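Side-chain contact in rhamnonate dehydratase (Gibberella zeae PH-1, PDB 3FXG), which probably dehydrates rhamnonate, a sugar acid, with a bound magnesium ion, and belongs to the enolase superfamily: residues 314-319 with 338-343. Numbering follows the deposited sequence.
Sequences LAAAYD and QPNTPF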
loop_
_atom_site.group_PDB
_atom_site.type_symbol
_atom_site.label_atom_id
_atom_site.label_comp_id
_atom_site.label_asym_id
_atom_site.label_seq_id
_atom_site.Cartn_x
_atom_site.Cartn_y
_atom_site.Cartn_z
ATOM N N LEU A 314 13.514 20.121 -5.666
ATOM C CA LEU A 314 12.665 18.963 -5.414
ATOM C C LEU A 314 12.228 18.986 -3.951
ATOM O O LEU A 314 11.054 18.796 -3.641
ATOM C CB LEU A 314 13.426 17.667 -5.714
ATOM C CG LEU A 314 12.665 16.352 -5.492
ATOM C CD1 LEU A 314 13.302 15.251 -6.324
ATOM C CD2 LEU A 314 12.661 15.984 -4.020
ATOM N N ALA A 315 13.179 19.224 -3.055
ATOM C CA ALA A 315 12.874 19.283 -1.628
ATOM C C ALA A 315 11.877 20.411 -1.349
ATOM O O ALA A 315 10.997 20.278 -0.497
ATOM C CB ALA A 315 14.158 19.507 -0.829
ATOM N N ALA A 316 12.016 21.515 -2.080
ATOM C CA ALA A 316 11.140 22.675 -1.911
ATOM C C ALA A 316 9.677 22.376 -2.235
ATOM O O ALA A 316 8.776 23.003 -1.679
ATOM C CB ALA A 316 11.637 23.840 -2.775
ATOM N N ALA A 317 9.444 21.432 -3.141
ATOM C CA ALA A 317 8.079 21.066 -3.517
ATOM C C ALA A 317 7.391 20.345 -2.360
ATOM O O ALA A 317 6.167 20.187 -2.352
ATOM C CB ALA A 317 8.093 20.178 -4.751
ATOM N N TYR A 318 8.187 19.905 -1.391
ATOM C CA TYR A 318 7.669 19.212 -0.216
ATOM C C TYR A 318 8.038 19.966 1.063
ATOM O O TYR A 318 7.910 19.444 2.169
ATOM C CB TYR A 318 8.222 17.783 -0.179
ATOM C CG TYR A 318 7.651 16.922 -1.282
ATOM C CD1 TYR A 318 6.391 16.337 -1.151
ATOM C CD2 TYR A 318 8.341 16.743 -2.482
ATOM C CE1 TYR A 318 5.830 15.597 -2.189
ATOM C CE2 TYR A 318 7.786 16.005 -3.528
ATOM C CZ TYR A 318 6.531 15.438 -3.375
ATOM O OH TYR A 318 5.966 14.726 -4.410
ATOM N N ASP A 319 8.486 21.205 0.891
ATOM C CA ASP A 319 8.880 22.052 2.010
ATOM C C ASP A 319 9.892 21.383 2.932
ATOM O O ASP A 319 9.886 21.607 4.144
ATOM C CB ASP A 319 7.647 22.484 2.813
ATOM C CG ASP A 319 6.683 23.309 1.986
ATOM O OD1 ASP A 319 7.157 24.218 1.271
ATOM O OD2 ASP A 319 5.459 23.052 2.047
ATOM N N GLN A 338 18.047 30.374 -1.572
ATOM C CA GLN A 338 16.881 29.534 -1.810
ATOM C C GLN A 338 15.731 29.740 -0.828
ATOM O O GLN A 338 15.905 30.313 0.250
ATOM C CB GLN A 338 17.306 28.061 -1.813
ATOM C CG GLN A 338 18.463 27.758 -2.759
ATOM C CD GLN A 338 18.123 28.023 -4.217
ATOM O OE1 GLN A 338 18.724 28.883 -4.863
ATOM N NE2 GLN A 338 17.158 27.283 -4.741
ATOM N N PRO A 339 14.526 29.284 -1.200
ATOM C CA PRO A 339 13.376 29.442 -0.310
ATOM C C PRO A 339 13.352 28.445 0.845
ATOM O O PRO A 339 12.744 28.713 1.881
ATOM C CB PRO A 339 12.187 29.264 -1.253
ATOM C CG PRO A 339 12.714 28.285 -2.263
ATOM C CD PRO A 339 14.097 28.825 -2.536
ATOM N N ASN A 340 14.022 27.307 0.671
ATOM C CA ASN A 340 14.032 26.260 1.693
ATOM C C ASN A 340 15.413 25.918 2.264
ATOM O O ASN A 340 15.738 24.748 2.465
ATOM C CB ASN A 340 13.388 24.991 1.123
ATOM C CG ASN A 340 14.149 24.435 -0.067
ATOM O OD1 ASN A 340 14.680 25.190 -0.887
ATOM N ND2 ASN A 340 14.187 23.110 -0.183
ATOM N N THR A 341 16.216 26.944 2.530
ATOM C CA THR A 341 17.559 26.765 3.087
ATOM C C THR A 341 17.650 27.734 4.266
ATOM O O THR A 341 18.274 28.789 4.170
ATOM C CB THR A 341 18.624 27.091 2.020
ATOM O OG1 THR A 341 18.309 28.341 1.390
ATOM C CG2 THR A 341 18.653 25.999 0.955
ATOM N N PRO A 342 17.029 27.365 5.402
ATOM C CA PRO A 342 16.932 28.103 6.668
ATOM C C PRO A 342 18.181 28.533 7.429
ATOM O O PRO A 342 18.196 29.601 8.041
ATOM C CB PRO A 342 16.034 27.204 7.512
ATOM C CG PRO A 342 16.454 25.848 7.085
ATOM C CD PRO A 342 16.514 25.992 5.574
ATOM N N PHE A 343 19.214 27.705 7.424
ATOM C CA PHE A 343 20.425 28.055 8.145
ATOM C C PHE A 343 21.621 27.291 7.631
ATOM O O PHE A 343 21.519 26.527 6.672
ATOM C CB PHE A 343 20.230 27.826 9.645
ATOM C CG PHE A 343 19.550 26.528 9.978
ATOM C CD1 PHE A 343 20.256 25.332 9.963
ATOM C CD2 PHE A 343 18.196 26.504 10.293
ATOM C CE1 PHE A 343 19.619 24.123 10.256
ATOM C CE2 PHE A 343 17.550 25.301 10.587
ATOM C CZ PHE A 343 18.268 24.109 10.566
#
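Asn340 lays its carboxamide against the last turn of helix 305-316, at Ala315 and Ala316. Asn340 ND2 stands 3.7 Å from Ala315 CB, and Asn340 CG lies 3.7 Å from Ala316 CB, so the amide meets both methyls while its nitrogen reaches in toward the backbone between them. There Asn340 ND2 comes within 3.3 Å of Ala316 N, but both are donors and the approach is van der Waals contact. Asn340 ND2 is instead hydrogen-bonded to Ala312 O, in the same helix, and to Val320 O, in the chain that follows the turn; one side-chain amide thus ties the helix to the chain leaving it. A chi1 of 62°, which sets CG between the backbone N and the carbonyl carbon, directs the amide at the helix, and backbone bonding of Asn340 with Val322 anchors its base. The helix closes in a Schellman motif: Asp319 N, at positive phi (53°), hydrogen-bonds Ala316 O at 3.1 Å, while Val320 N bonds Ala315 O. Within the C-terminal barrel domain, the buried contact joins helix 305-316 to the loop between helix 329-335 and strand 344-347, with Ala315 also packed on Ile295 of strand 294-295, while Leu314 packs on helix 279-287 and on Leu314 of a second subunit.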